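HdaB,HdaA (Adhesin), HUS-associated diffuse adherence (Escherichia coli, PDB 5D55) forms the minor subunit at the tip of the AAF/IV (Hda) chaperone-usher pilus of enteroaggregative Escherichia coli and is probably involved in adhesion. Local coordinates at residues G23-H27 with V109-V115; D28-L32 with L74-I78; G45-N51 with S123-Y129. One frame throughout, in Å; residues are numbered along the deposited sequence. Where two conformers were deposited one is given.

Contact 1. Residues G23-H27 with V109-V115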
loop_
_atom_site.group_PDB
_atom_site.type_symbol
_atom_site.label_atom_id
_atom_site.label_comp_id
_atom_site.label_asym_id
_atom_site.label_seq_id
_atom_site.Cartn_x
_atom_site.Cartn_y
_atom_site.Cartn_z
ATOM N N GLY B 23 -1.457 -39.433 6.726
ATOM C CA GLY B 23 -0.770 -40.101 5.629
ATOM C C GLY B 23 0.274 -39.176 5.047
ATOM O O GLY B 23 0.196 -37.956 5.202
ATOM N N ASN B 24 1.255 -39.761 4.378
ATOM C CA ASN B 24 2.388 -38.985 3.881
ATOM C C ASN B 24 2.750 -39.263 2.422
ATOM O O ASN B 24 3.808 -38.850 1.967
ATOM C CB ASN B 24 3.606 -39.202 4.786
ATOM C CG ASN B 24 4.291 -40.531 4.542
ATOM O OD1 ASN B 24 3.639 -41.544 4.300
ATOM N ND2 ASN B 24 5.620 -40.533 4.610
ATOM N N LEU B 25 1.887 -39.978 1.709
ATOM C CA LEU B 25 2.058 -40.179 0.269
ATOM C C LEU B 25 1.165 -39.138 -0.388
ATOM O O LEU B 25 -0.008 -39.391 -0.687
ATOM C CB LEU B 25 1.692 -41.611 -0.141
ATOM C CG LEU B 25 2.560 -42.719 0.486
ATOM C CD1 LEU B 25 2.174 -44.120 -0.011
ATOM C CD2 LEU B 25 4.045 -42.479 0.238
ATOM N N LEU B 26 1.726 -37.942 -0.561
ATOM C CA LEU B 26 0.923 -36.783 -0.903
ATOM C C LEU B 26 0.973 -36.478 -2.395
ATOM O O LEU B 26 2.036 -36.182 -2.952
ATOM C CB LEU B 26 1.322 -35.570 -0.052
ATOM C CG LEU B 26 1.405 -35.793 1.467
ATOM C CD1 LEU B 26 1.695 -34.479 2.210
ATOM C CD2 LEU B 26 0.123 -36.429 1.987
ATOM N N HIS B 27 -0.196 -36.591 -3.025
ATOM C CA HIS B 27 -0.392 -36.217 -4.419
ATOM C C HIS B 27 -0.248 -34.711 -4.575
ATOM O O HIS B 27 -0.586 -33.948 -3.670
ATOM C CB HIS B 27 -1.787 -36.645 -4.895
ATOM C CG HIS B 27 -1.929 -38.116 -5.142
ATOM N ND1 HIS B 27 -1.550 -38.712 -6.326
ATOM C CD2 HIS B 27 -2.437 -39.106 -4.370
ATOM C CE1 HIS B 27 -1.805 -40.008 -6.267
ATOM N NE2 HIS B 27 -2.351 -40.271 -5.094
ATOM N N VAL B 109 0.382 -29.185 -1.768
ATOM C CA VAL B 109 1.576 -29.954 -2.059
ATOM C C VAL B 109 1.955 -29.703 -3.522
ATOM O O VAL B 109 1.126 -29.840 -4.423
ATOM C CB VAL B 109 1.331 -31.461 -1.822
ATOM C CG1 VAL B 109 2.559 -32.255 -2.183
ATOM C CG2 VAL B 109 0.946 -31.704 -0.352
ATOM N N ASP B 110 3.207 -29.334 -3.744
ATOM C CA ASP B 110 3.678 -28.998 -5.094
ATOM C C ASP B 110 4.471 -30.181 -5.658
ATOM O O ASP B 110 5.658 -30.338 -5.370
ATOM C CB ASP B 110 4.509 -27.713 -5.039
ATOM C CG ASP B 110 4.889 -27.180 -6.424
ATOM O OD1 ASP B 110 4.342 -27.658 -7.440
ATOM O OD2 ASP B 110 5.748 -26.279 -6.490
ATOM N N GLY B 111 3.791 -31.023 -6.430
ATOM C CA GLY B 111 4.383 -32.253 -6.978
ATOM C C GLY B 111 4.217 -33.448 -6.045
ATOM O O GLY B 111 4.326 -33.311 -4.819
ATOM N N ASN B 112 3.945 -34.619 -6.617
ATOM C CA ASN B 112 3.827 -35.861 -5.832
ATOM C C ASN B 112 5.020 -36.034 -4.878
ATOM O O ASN B 112 6.172 -35.958 -5.309
ATOM C CB ASN B 112 3.740 -37.077 -6.756
ATOM C CG ASN B 112 2.388 -37.220 -7.446
ATOM O OD1 ASN B 112 1.505 -36.364 -7.345
ATOM N ND2 ASN B 112 2.232 -38.321 -8.177
ATOM N N GLN B 113 4.754 -36.258 -3.590
ATOM C CA GLN B 113 5.837 -36.331 -2.598
ATOM C C GLN B 113 5.552 -37.322 -1.487
ATOM O O GLN B 113 4.452 -37.330 -0.914
ATOM C CB GLN B 113 6.091 -34.962 -1.947
ATOM C CG GLN B 113 6.849 -33.942 -2.799
ATOM C CD GLN B 113 6.697 -32.539 -2.243
ATOM O OE1 GLN B 113 7.341 -32.173 -1.252
ATOM N NE2 GLN B 113 5.826 -31.752 -2.863
ATOM N N GLN B 114 6.550 -38.147 -1.185
ATOM C CA GLN B 114 6.559 -38.930 0.036
ATOM C C GLN B 114 7.261 -38.049 1.047
ATOM O O GLN B 114 8.479 -37.860 0.983
ATOM C CB GLN B 114 7.309 -40.258 -0.150
ATOM C CG GLN B 114 7.381 -41.077 1.128
ATOM C CD GLN B 114 8.325 -42.267 1.065
ATOM O OE1 GLN B 114 8.853 -42.686 2.090
ATOM N NE2 GLN B 114 8.528 -42.824 -0.123
ATOM N N VAL B 115 6.473 -37.477 1.950
ATOM C CA VAL B 115 6.933 -36.437 2.853
ATOM C C VAL B 115 7.192 -37.064 4.202
ATOM O O VAL B 115 6.329 -37.761 4.751
ATOM C CB VAL B 115 5.875 -35.316 3.015
ATOM C CG1 VAL B 115 6.402 -34.169 3.906
ATOM C CG2 VAL B 115 5.442 -34.785 1.662
#
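Two short antiparallel strands of the HdaB part, 25-26 and 113-114, form a small two-stranded sheet at one end of the domain, and Leu26 is its centre. Opposite Gln113 it makes the hydrogen-bonded pair: Leu26 N gives to Gln113 O at 2.8 Å, and Gln113 N returns the bond to Leu26 O, also at 2.8 Å. Its side chain is buried, with CD1 lying 3.8 Å from Val115 CG2 and 3.9 Å from Val109 CG2, so residues from before the turn at 110-112 and from just after the following strand both pack on Leu26. His27 follows at the exposed edge: its O packs 3.6 Å from Val109 CB, and its CA packs 3.5 Å from Asn112 OD1, which is held by a hydrogen bond from Asp28 N. At the other end Asn24 pairs with Val115 through both backbone and side chain. Val115 N bonds Asn24 O at 3.0 Å, while, with chi1 p (77°), Asn24 ND2 donates to Val115 O at 2.9 Å.

Contact 2. Residues D28-L32 with L74-I78; sequences DGVKL and LRIRI
Segment 28-32 runs nearly square to 74-77, 95° apart end to end, and no backbone pairing joins them: the nearest CA atoms are Gly29 and Arg77 at 8.5 Å and Leu32 and Ile76 at 8.9 Å. Residues 28-30 are loop leading into strand 31-38, whereas 74-78 is strand throughout. Side chains bridge the gap. Asp28 takes chi1 t with chi2 near 89°. Arg77 leaves its strand with chi1 p, extends through chi2 and chi3 in t, and turns at chi4 near -95°, bringing its guanidinium end-on to the carboxylate. The salt bridge is bidentate, with Arg77 NH1 to Asp28 OD1 at 2.6 Å and Arg77 NH2 to Asp28 OD2 at 2.8 Å. Gly29, at phi/psi 93/-14, where a side chain would strike the preceding carbonyl, sets its CA 3.6 Å from Arg77 NH2. Strands 31-38 and 73-79 of HdaB share one antiparallel sheet, with strand 102-109 between them, consistent with the immunoglobulin-like sandwich of chaperone-usher subunits. On the inward face of that sheet Leu32, rotamer m,t, points toward the other strand; its CD1 meets Leu74 CD2 at 3.7 Å (Leu74 t,p) and Ile76 CG2 at 3.9 Å (Ile76 p,t). Phe122 of strand 118-132 packs against all three of these side chains. Asp28 OD1 also accepts from Gly111 N, and Arg77 NH1 has a second acidic partner in Asp110.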
loop_
_atom_site.group_PDB
_atom_site.type_symbol
_atom_site.label_atom_id
_atom_site.label_comp_id
_atom_site.label_asym_id
_atom_site.label_seq_id
_atom_site.Cartn_x
_atom_site.Cartn_y
_atom_site.Cartn_z
ATOM N N ASP B 28 0.261 -34.287 -5.729
ATOM C CA ASP B 28 0.280 -32.880 -6.090
ATOM C C ASP B 28 -1.125 -32.293 -5.922
ATOM O O ASP B 28 -2.119 -32.936 -6.255
ATOM C CB ASP B 28 0.726 -32.736 -7.555
ATOM C CG ASP B 28 0.651 -31.308 -8.052
ATOM O OD1 ASP B 28 1.646 -30.569 -7.893
ATOM O OD2 ASP B 28 -0.398 -30.920 -8.606
ATOM N N GLY B 29 -1.205 -31.077 -5.405
ATOM C CA GLY B 29 -2.495 -30.418 -5.251
ATOM C C GLY B 29 -3.159 -30.624 -3.895
ATOM O O GLY B 29 -4.108 -29.914 -3.562
ATOM N N VAL B 30 -2.676 -31.585 -3.108
ATOM C CA VAL B 30 -3.296 -31.879 -1.802
ATOM C C VAL B 30 -3.239 -30.641 -0.896
ATOM O O VAL B 30 -2.173 -30.048 -0.715
ATOM C CB VAL B 30 -2.655 -33.116 -1.114
ATOM C CG1 VAL B 30 -3.045 -33.202 0.354
ATOM C CG2 VAL B 30 -3.049 -34.394 -1.848
ATOM N N LYS B 31 -4.389 -30.259 -0.341
ATOM C CA LYS B 31 -4.499 -29.030 0.454
ATOM C C LYS B 31 -4.006 -29.252 1.877
ATOM O O LYS B 31 -4.514 -30.129 2.592
ATOM C CB LYS B 31 -5.942 -28.512 0.454
ATOM C CG LYS B 31 -6.453 -28.077 -0.916
ATOM C CD LYS B 31 -7.978 -28.025 -0.934
ATOM C CE LYS B 31 -8.502 -27.296 -2.167
ATOM N NZ LYS B 31 -10.007 -27.271 -2.145
ATOM N N LEU B 32 -3.019 -28.459 2.278
ATOM C CA LEU B 32 -2.406 -28.565 3.602
ATOM C C LEU B 32 -2.851 -27.445 4.554
ATOM O O LEU B 32 -2.712 -27.574 5.779
ATOM C CB LEU B 32 -0.885 -28.533 3.501
ATOM C CG LEU B 32 -0.166 -29.568 2.629
ATOM C CD1 LEU B 32 1.286 -29.201 2.560
ATOM C CD2 LEU B 32 -0.340 -30.982 3.164
ATOM N N LEU B 74 9.624 -30.170 2.410
ATOM C CA LEU B 74 8.323 -30.269 1.770
ATOM C C LEU B 74 8.198 -29.139 0.755
ATOM O O LEU B 74 8.481 -27.992 1.077
ATOM C CB LEU B 74 7.201 -30.156 2.807
ATOM C CG LEU B 74 5.778 -29.856 2.313
ATOM C CD1 LEU B 74 5.185 -31.023 1.521
ATOM C CD2 LEU B 74 4.892 -29.492 3.494
ATOM N N ARG B 75 7.770 -29.468 -0.459
ATOM C CA ARG B 75 7.632 -28.465 -1.511
ATOM C C ARG B 75 6.167 -28.059 -1.601
ATOM O O ARG B 75 5.289 -28.920 -1.748
ATOM C CB ARG B 75 8.121 -28.999 -2.871
ATOM C CG ARG B 75 9.640 -28.985 -3.096
ATOM C CD ARG B 75 10.336 -30.200 -2.447
ATOM N NE ARG B 75 11.780 -30.239 -2.715
ATOM C CZ ARG B 75 12.640 -31.074 -2.124
ATOM N NH1 ARG B 75 12.225 -31.954 -1.216
ATOM N NH2 ARG B 75 13.929 -31.026 -2.437
ATOM N N ILE B 76 5.911 -26.755 -1.488
ATOM C CA ILE B 76 4.536 -26.236 -1.483
ATOM C C ILE B 76 4.321 -25.129 -2.493
ATOM O O ILE B 76 5.277 -24.510 -2.932
ATOM C CB ILE B 76 4.115 -25.720 -0.090
ATOM C CG1 ILE B 76 5.117 -24.686 0.442
ATOM C CG2 ILE B 76 3.898 -26.893 0.846
ATOM C CD1 ILE B 76 4.629 -23.893 1.639
ATOM N N ARG B 77 3.058 -24.903 -2.864
ATOM C CA ARG B 77 2.667 -23.783 -3.734
ATOM C C ARG B 77 1.338 -23.225 -3.224
ATOM O O ARG B 77 0.646 -23.900 -2.466
ATOM C CB ARG B 77 2.499 -24.248 -5.190
ATOM C CG ARG B 77 1.377 -25.265 -5.412
ATOM C CD ARG B 77 0.994 -25.341 -6.886
ATOM N NE ARG B 77 -0.114 -26.263 -7.139
ATOM C CZ ARG B 77 0.034 -27.538 -7.501
ATOM N NH1 ARG B 77 1.243 -28.060 -7.657
ATOM N NH2 ARG B 77 -1.030 -28.293 -7.707
ATOM N N ILE B 78 0.985 -22.008 -3.638
ATOM C CA ILE B 78 -0.385 -21.503 -3.421
ATOM C C ILE B 78 -1.299 -22.139 -4.461
ATOM O O ILE B 78 -0.931 -22.229 -5.644
ATOM C CB ILE B 78 -0.464 -19.961 -3.564
ATOM C CG1 ILE B 78 0.518 -19.275 -2.609
ATOM C CG2 ILE B 78 -1.912 -19.440 -3.335
ATOM C CD1 ILE B 78 0.101 -19.388 -1.137
#

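Contact 3. Residues G45-N51 with S123-Y129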
loop_
_atom_site.group_PDB
_atom_site.type_symbol
_atom_site.label_atom_id
_atom_site.label_comp_id
_atom_site.label_asym_id
_atom_site.label_seq_id
_atom_site.Cartn_x
_atom_site.Cartn_y
_atom_site.Cartn_z
ATOM N N GLY B 45 -7.726 -6.557 -7.609
ATOM C CA GLY B 45 -7.562 -7.957 -7.253
ATOM C C GLY B 45 -6.612 -8.150 -6.093
ATOM O O GLY B 45 -6.225 -7.187 -5.430
ATOM N N PHE B 46 -6.234 -9.403 -5.865
ATOM C CA PHE B 46 -5.419 -9.772 -4.716
ATOM C C PHE B 46 -4.112 -10.369 -5.207
ATOM O O PHE B 46 -4.055 -10.914 -6.317
ATOM C CB PHE B 46 -6.132 -10.827 -3.854
ATOM C CG PHE B 46 -7.429 -10.357 -3.218
ATOM C CD1 PHE B 46 -7.446 -9.887 -1.912
ATOM C CD2 PHE B 46 -8.633 -10.417 -3.915
ATOM C CE1 PHE B 46 -8.651 -9.485 -1.300
ATOM C CE2 PHE B 46 -9.834 -10.014 -3.320
ATOM C CZ PHE B 46 -9.842 -9.542 -2.011
ATOM N N ARG B 47 -3.084 -10.269 -4.363
ATOM C CA ARG B 47 -1.793 -10.906 -4.565
ATOM C C ARG B 47 -1.367 -11.589 -3.259
ATOM O O ARG B 47 -1.409 -10.970 -2.191
ATOM C CB ARG B 47 -0.768 -9.839 -4.948
ATOM C CG ARG B 47 0.583 -10.359 -5.384
ATOM C CD ARG B 47 1.526 -9.194 -5.653
ATOM N NE ARG B 47 2.841 -9.640 -6.105
ATOM C CZ ARG B 47 3.814 -8.825 -6.513
ATOM N NH1 ARG B 47 3.628 -7.510 -6.527
ATOM N NH2 ARG B 47 4.976 -9.327 -6.912
ATOM N N VAL B 48 -0.969 -12.859 -3.344
ATOM C CA VAL B 48 -0.542 -13.644 -2.169
ATOM C C VAL B 48 0.760 -14.372 -2.517
ATOM O O VAL B 48 0.965 -14.754 -3.672
ATOM C CB VAL B 48 -1.626 -14.686 -1.778
ATOM C CG1 VAL B 48 -1.138 -15.626 -0.686
ATOM C CG2 VAL B 48 -2.905 -13.983 -1.322
ATOM N N TRP B 49 1.633 -14.556 -1.528
ATOM C CA TRP B 49 2.870 -15.307 -1.726
ATOM C C TRP B 49 3.319 -16.034 -0.466
ATOM O O TRP B 49 2.963 -15.646 0.645
ATOM C CB TRP B 49 4.007 -14.409 -2.237
ATOM C CG TRP B 49 4.358 -13.259 -1.324
ATOM C CD1 TRP B 49 5.353 -13.231 -0.378
ATOM C CD2 TRP B 49 3.727 -11.964 -1.282
ATOM N NE1 TRP B 49 5.374 -12.009 0.248
ATOM C CE2 TRP B 49 4.392 -11.210 -0.285
ATOM C CE3 TRP B 49 2.668 -11.374 -1.991
ATOM C CZ2 TRP B 49 4.036 -9.892 0.024
ATOM C CZ3 TRP B 49 2.303 -10.068 -1.684
ATOM C CH2 TRP B 49 2.987 -9.338 -0.681
ATOM N N ILE B 50 4.104 -17.083 -0.668
ATOM C CA ILE B 50 4.724 -17.838 0.419
ATOM C C ILE B 50 6.067 -17.220 0.811
ATOM O O ILE B 50 6.887 -16.887 -0.051
ATOM C CB ILE B 50 4.936 -19.313 0.015
ATOM C CG1 ILE B 50 3.597 -19.964 -0.343
ATOM C CG2 ILE B 50 5.667 -20.081 1.149
ATOM C CD1 ILE B 50 3.703 -21.344 -1.055
ATOM N N ASN B 51 6.284 -17.057 2.116
ATOM C CA ASN B 51 7.576 -16.629 2.614
ATOM C C ASN B 51 8.433 -17.845 2.919
ATOM O O ASN B 51 8.411 -18.378 4.032
ATOM C CB ASN B 51 7.422 -15.754 3.858
ATOM C CG ASN B 51 6.478 -14.585 3.638
ATOM O OD1 ASN B 51 5.440 -14.485 4.293
ATOM N ND2 ASN B 51 6.825 -13.701 2.703
ATOM N N SER B 123 4.346 -19.807 6.145
ATOM C CA SER B 123 4.208 -18.357 6.295
ATOM C C SER B 123 3.795 -17.783 4.958
ATOM O O SER B 123 4.441 -18.063 3.936
ATOM C CB SER B 123 5.524 -17.710 6.723
ATOM O OG SER B 123 5.453 -16.293 6.642
ATOM N N VAL B 124 2.727 -16.991 4.960
ATOM C CA VAL B 124 2.241 -16.353 3.727
ATOM C C VAL B 124 1.996 -14.871 3.972
ATOM O O VAL B 124 1.730 -14.445 5.108
ATOM C CB VAL B 124 0.940 -17.021 3.168
ATOM C CG1 VAL B 124 1.201 -18.485 2.786
ATOM C CG2 VAL B 124 -0.167 -16.939 4.186
ATOM N N SER B 125 2.117 -14.086 2.907
ATOM C CA SER B 125 1.838 -12.663 2.975
ATOM C C SER B 125 0.915 -12.317 1.819
ATOM O O SER B 125 0.812 -13.075 0.846
ATOM C CB SER B 125 3.124 -11.838 2.921
ATOM O OG SER B 125 3.898 -12.065 4.074
ATOM N N GLY B 126 0.226 -11.191 1.927
ATOM C CA GLY B 126 -0.706 -10.817 0.877
ATOM C C GLY B 126 -1.130 -9.374 0.944
ATOM O O GLY B 126 -0.977 -8.704 1.983
ATOM N N GLU B 127 -1.662 -8.896 -0.178
ATOM C CA GLU B 127 -2.088 -7.505 -0.335
ATOM C C GLU B 127 -3.144 -7.455 -1.435
ATOM O O GLU B 127 -3.281 -8.413 -2.215
ATOM C CB GLU B 127 -0.881 -6.618 -0.716
ATOM C CG GLU B 127 -0.281 -6.929 -2.102
ATOM C CD GLU B 127 1.096 -6.296 -2.383
ATOM O OE1 GLU B 127 1.853 -5.960 -1.444
ATOM O OE2 GLU B 127 1.430 -6.148 -3.575
ATOM N N CYS B 128 -3.940 -6.389 -1.454
ATOM C CA CYS B 128 -4.719 -6.088 -2.648
ATOM C C CYS B 128 -3.950 -5.099 -3.477
ATOM O O CYS B 128 -3.057 -4.418 -2.969
ATOM C CB CYS B 128 -6.083 -5.518 -2.315
ATOM S SG CYS B 128 -7.205 -6.791 -1.881
ATOM N N TYR B 129 -4.264 -5.039 -4.762
ATOM C CA TYR B 129 -3.554 -4.142 -5.654
ATOM C C TYR B 129 -4.552 -3.429 -6.556
ATOM O O TYR B 129 -5.696 -3.875 -6.712
ATOM C CB TYR B 129 -2.519 -4.919 -6.490
ATOM C CG TYR B 129 -3.165 -5.822 -7.520
ATOM C CD1 TYR B 129 -3.526 -5.330 -8.780
ATOM C CD2 TYR B 129 -3.449 -7.152 -7.226
ATOM C CE1 TYR B 129 -4.148 -6.145 -9.722
ATOM C CE2 TYR B 129 -4.060 -7.975 -8.161
ATOM C CZ TYR B 129 -4.402 -7.462 -9.411
ATOM O OH TYR B 129 -5.019 -8.271 -10.328
HETATM O O HOH W 1 1.365 -5.775 -6.699
HETATM O O HOH W 2 6.457 -20.811 4.528
HETATM O O HOH W 3 6.462 -10.763 3.327
#
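A regular antiparallel strand pair, 45-50 beside 118-132, makes up the middle of one sheet of the HdaB sandwich. Backbone bonds alternate along it: Arg47 N to Glu127 O at 2.8 Å, Glu127 N to Arg47 O at 2.9 Å, then Trp49 N to Ser125 O and Ser125 N to Trp49 O, both 2.9 Å. The inward face carries Phe46, Val48, Ile50 and Val124, packed against strands 102-109 and 73-79. On the other face the Trp49 ring lies over Ser125 O and Gly126 N, and a water links Arg47 NH1 to Glu127 OE2, whose direct ion pair is long at 3.9 Å; Arg47 also bonds Gln92 O through NH2. Gly45 N sits over the Tyr129 ring face; a Gly45 CB would clash with Tyr129 OH. Residues 123-126 also pair with a strand of the second subunit, from the HdaA segment fused to that chain. Cys128, disulfide-bonded to Cys39, forms a sulfur-aromatic contact, its SG 3.5 Å from the Phe46 ring centroid and 3.1 Å from Phe46 CD1.

Overall arrangement
From the N terminus, residues 23-27 meet 109-115 in contact 1, closing a loop of 81 residues. Contact 2 is nested inside it: 28-32, the next piece of chain, reaches 74-78, and the two contacts touch through the backbone of Gly29 and Val109 and through Asp28 with Gly111. Contact 3 crosses both, because 45-51 lies within each of the earlier loops and 123-129 beyond them. Contact 1 pairs the small end sheet and, through Val109, joins it to the six-stranded sheet in which contact 2 lies; contact 3 belongs to the facing sheet. Ile50 packs on Ile76 and Ile78, and Val48 on Ile78, whereas contacts 1 and 3 do not touch, their centres about 24 Å apart.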